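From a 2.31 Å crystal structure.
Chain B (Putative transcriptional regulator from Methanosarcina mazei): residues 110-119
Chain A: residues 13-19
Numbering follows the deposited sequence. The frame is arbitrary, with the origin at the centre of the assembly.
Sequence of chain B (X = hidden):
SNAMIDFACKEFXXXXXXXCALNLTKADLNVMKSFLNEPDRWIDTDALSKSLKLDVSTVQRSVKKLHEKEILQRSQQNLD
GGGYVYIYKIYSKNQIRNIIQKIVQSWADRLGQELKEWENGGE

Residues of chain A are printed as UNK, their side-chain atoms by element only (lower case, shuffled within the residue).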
# COMPACT_ATOMS: atom_id res chain seq x y z
N ARG B 110 -8.50 2.32 0.43
CA ARG B 110 -9.25 1.15 0.98
C ARG B 110 -8.67 0.68 2.28
O ARG B 110 -9.41 0.49 3.24
CB ARG B 110 -9.36 -0.04 0.02
CG ARG B 110 -10.30 -1.14 0.61
CD ARG B 110 -10.41 -2.45 -0.21
NE ARG B 110 -9.11 -3.06 -0.47
CZ ARG B 110 -8.48 -3.02 -1.66
NH1 ARG B 110 -9.04 -2.41 -2.70
NH2 ARG B 110 -7.29 -3.60 -1.80
N LEU B 111 -7.35 0.46 2.32
CA LEU B 111 -6.62 0.09 3.54
C LEU B 111 -6.94 1.12 4.65
O LEU B 111 -7.09 0.77 5.82
CB LEU B 111 -5.10 0.06 3.28
CG LEU B 111 -4.11 -0.94 3.94
CD1 LEU B 111 -2.66 -0.44 3.83
CD2 LEU B 111 -4.42 -1.32 5.37
N GLY B 112 -7.06 2.38 4.24
CA GLY B 112 -7.55 3.43 5.13
C GLY B 112 -8.85 3.11 5.83
O GLY B 112 -8.89 3.09 7.06
N GLN B 113 -9.92 2.90 5.04
CA GLN B 113 -11.25 2.52 5.55
C GLN B 113 -11.24 1.28 6.44
O GLN B 113 -11.96 1.21 7.43
CB GLN B 113 -12.23 2.27 4.41
CG GLN B 113 -12.79 3.53 3.75
CD GLN B 113 -13.20 4.61 4.76
OE1 GLN B 113 -12.67 5.72 4.74
NE2 GLN B 113 -14.14 4.29 5.64
N GLU B 114 -10.42 0.30 6.06
CA GLU B 114 -10.33 -0.94 6.81
C GLU B 114 -9.72 -0.74 8.18
O GLU B 114 -10.10 -1.43 9.13
CB GLU B 114 -9.57 -1.99 6.03
CG GLU B 114 -10.48 -2.93 5.25
CD GLU B 114 -10.83 -4.23 6.00
OE1 GLU B 114 -10.84 -4.25 7.26
OE2 GLU B 114 -11.08 -5.25 5.32
N LEU B 115 -8.82 0.21 8.30
CA LEU B 115 -8.23 0.52 9.59
C LEU B 115 -9.18 1.17 10.60
O LEU B 115 -8.97 1.06 11.80
CB LEU B 115 -6.96 1.33 9.44
CG LEU B 115 -5.71 0.46 9.48
CD1 LEU B 115 -5.34 -0.09 8.13
CD2 LEU B 115 -4.57 1.27 10.02
N LYS B 116 -10.24 1.82 10.13
CA LYS B 116 -11.16 2.48 11.06
C LYS B 116 -12.35 1.59 11.46
O LYS B 116 -13.12 1.94 12.36
CB LYS B 116 -11.52 3.91 10.60
CG LYS B 116 -12.80 4.13 9.82
CD LYS B 116 -12.85 5.58 9.37
CE LYS B 116 -14.16 6.26 9.75
NZ LYS B 116 -15.29 6.02 8.81
N GLU B 117 -12.48 0.45 10.78
CA GLU B 117 -13.25 -0.70 11.28
C GLU B 117 -12.40 -1.54 12.21
O GLU B 117 -12.87 -2.55 12.76
CB GLU B 117 -13.71 -1.59 10.13
CG GLU B 117 -15.11 -1.32 9.67
CD GLU B 117 -15.17 -1.29 8.17
OE1 GLU B 117 -15.06 -2.38 7.56
OE2 GLU B 117 -15.31 -0.17 7.61
N TRP B 118 -11.14 -1.15 12.37
CA TRP B 118 -10.26 -1.84 13.30
C TRP B 118 -10.48 -1.26 14.69
O TRP B 118 -10.72 -2.01 15.63
CB TRP B 118 -8.80 -1.73 12.90
CG TRP B 118 -7.91 -2.31 13.93
CD1 TRP B 118 -7.79 -3.63 14.25
CD2 TRP B 118 -7.03 -1.61 14.81
NE1 TRP B 118 -6.89 -3.80 15.25
CE2 TRP B 118 -6.40 -2.57 15.63
CE3 TRP B 118 -6.70 -0.26 14.99
CZ2 TRP B 118 -5.46 -2.23 16.62
CZ3 TRP B 118 -5.76 0.08 15.97
CH2 TRP B 118 -5.15 -0.91 16.77
N GLU B 119 -10.40 0.06 14.78
CA GLU B 119 -10.64 0.78 16.03
C GLU B 119 -12.10 0.59 16.51
O GLU B 119 -12.34 0.03 17.59
CB GLU B 119 -10.28 2.26 15.86
CG GLU B 119 -9.39 2.84 16.97
CD GLU B 119 -10.12 3.78 17.95
OE1 GLU B 119 -9.84 4.99 17.92
OE2 GLU B 119 -10.96 3.30 18.75
N UNK A 13 -2.30 -9.39 7.79
CA UNK A 13 -3.13 -9.17 8.95
C UNK A 13 -3.14 -7.68 9.11
O UNK A 13 -2.08 -7.06 9.09
c UNK A 13 -2.32 -11.27 10.23
n UNK A 13 1.02 -12.50 11.46
c UNK A 13 -1.36 -11.66 11.35
c UNK A 13 -2.51 -9.77 10.22
c UNK A 13 -0.35 -12.71 10.89
N UNK A 14 -4.31 -7.09 9.32
CA UNK A 14 -4.39 -5.65 9.54
C UNK A 14 -3.51 -5.17 10.70
O UNK A 14 -3.04 -4.03 10.66
c UNK A 14 -5.83 -5.21 9.73
c UNK A 14 -6.66 -5.88 8.64
c UNK A 14 -5.94 -3.69 9.59
N UNK A 15 -3.29 -6.02 11.70
CA UNK A 15 -2.60 -5.62 12.90
C UNK A 15 -1.11 -5.62 12.68
O UNK A 15 -0.41 -4.82 13.30
c UNK A 15 -4.48 -6.61 16.20
c UNK A 15 -2.97 -6.50 14.11
o UNK A 15 -5.61 -6.34 16.65
o UNK A 15 -3.70 -7.45 16.74
c UNK A 15 -4.03 -5.82 14.98
N UNK A 16 -0.65 -6.54 11.81
CA UNK A 16 0.70 -6.52 11.31
C UNK A 16 0.99 -5.22 10.53
O UNK A 16 2.12 -4.76 10.49
o UNK A 16 1.35 -10.06 10.54
c UNK A 16 1.33 -8.97 11.16
o UNK A 16 1.61 -8.89 12.38
c UNK A 16 0.96 -7.72 10.39
N UNK A 17 -0.05 -4.66 9.93
CA UNK A 17 0.07 -3.44 9.16
C UNK A 17 0.19 -2.24 10.09
O UNK A 17 0.94 -1.30 9.80
c UNK A 17 -1.11 -1.93 7.54
c UNK A 17 -1.10 -3.29 8.17
c UNK A 17 -1.02 -4.36 7.09
N UNK A 18 -0.52 -2.30 11.21
CA UNK A 18 -0.39 -1.29 12.26
C UNK A 18 0.96 -1.39 12.95
O UNK A 18 1.63 -0.38 13.13
c UNK A 18 -1.54 -1.40 13.29
c UNK A 18 -1.32 -0.47 14.46
c UNK A 18 -2.86 -1.09 12.58
c UNK A 18 -4.03 -1.64 13.32
N UNK A 19 1.37 -2.60 13.32
CA UNK A 19 2.69 -2.81 13.91
C UNK A 19 3.80 -2.25 13.02
O UNK A 19 4.70 -1.58 13.54
c UNK A 19 2.94 -4.28 14.22
c UNK A 19 2.80 -5.87 16.16
n UNK A 19 3.25 -8.30 16.32
c UNK A 19 2.89 -7.16 15.40
c UNK A 19 2.06 -4.83 15.34

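Position 13 carries four carbons in a row ending in a nitrogen, an unbranched chain. Its side chain makes no contact with the chain B stretch, and the residue sits at the N-cap position, right before the helix. The chain identifies lysine: this is A:Lys13.

Position 14 has three side-chain carbons, one bearing the other two: a fork at CB with no heteroatom. Its CA-to-CB bond points toward chain B, and one methyl packs against B:Leu115. The fork means valine. This is A:Val14, whose CG1 lies 3.9 Å from CD1 of B:Leu115. CA of A:Val14 and CA of B:Leu115 form the closest CA pair across the stretches, at 7.3 Å.

Position 15 shows three carbons, the third carrying two oxygens. The CA-to-CB bond runs sideways, yet the end of the chain comes nearer, bringing one oxygen to the edge of the B:Trp118 ring, near its plane. Three carbons, with both oxygens on the third, fit glutamate; aspartate would have only two. In A:Glu15 this oxygen is OE2, and OE2 of A:Glu15 accepts a hydrogen bond from NE1 of B:Trp118 at 3.2 Å, with an N-H...O angle of 166°.

Position 16 has two carbons, the second carrying two oxygens, one carbon shorter than its predecessor. It is out of reach of the chain B stretch. The count gives aspartate. Within its own chain, OD2 of A:Asp16 lies 2.6 Å from NZ of A:Lys13 in a salt bridge.

Position 17 repeats the three-carbon fork of position 14. Its CA-to-CB bond points toward chain B, and a methyl packs against B:Leu111. This is again valine; in A:Val17, CG1 is 4.0 Å from CD2 of B:Leu111.

Position 18 has four carbons, forked at the first, with one arm two carbons long. The end of that arm lies over a face of the B:Trp118 ring, and the side chain also packs against B:Leu115. The pattern is that of isoleucine. In A:Ile18 the terminal carbon is CD1, 3.2 Å from the centroid of the B:Trp118 six-membered ring and only 8° off the ring normal, a CH-pi contact. CG1 of A:Ile18 also packs 3.9 Å from CD2 of B:Leu115.

Position 19 again has four carbons in a row ending in nitrogen, out of reach of the chain B stretch: A:Lys19.

The helices cross at -100°, their axes 10.9 Å apart at closest approach. Apolar side chains fill the gap, with B:Leu111, B:Leu115 and B:Trp118 meeting A:Val14, A:Val17 and A:Ile18. B:Trp118 serves two kinds of contact: its face receives a methyl, while its indole NH, at the edge, finds a carboxylate acceptor. Together the stretches bury 365 Å².

Chain A, residues 13-19: KVEDVIK
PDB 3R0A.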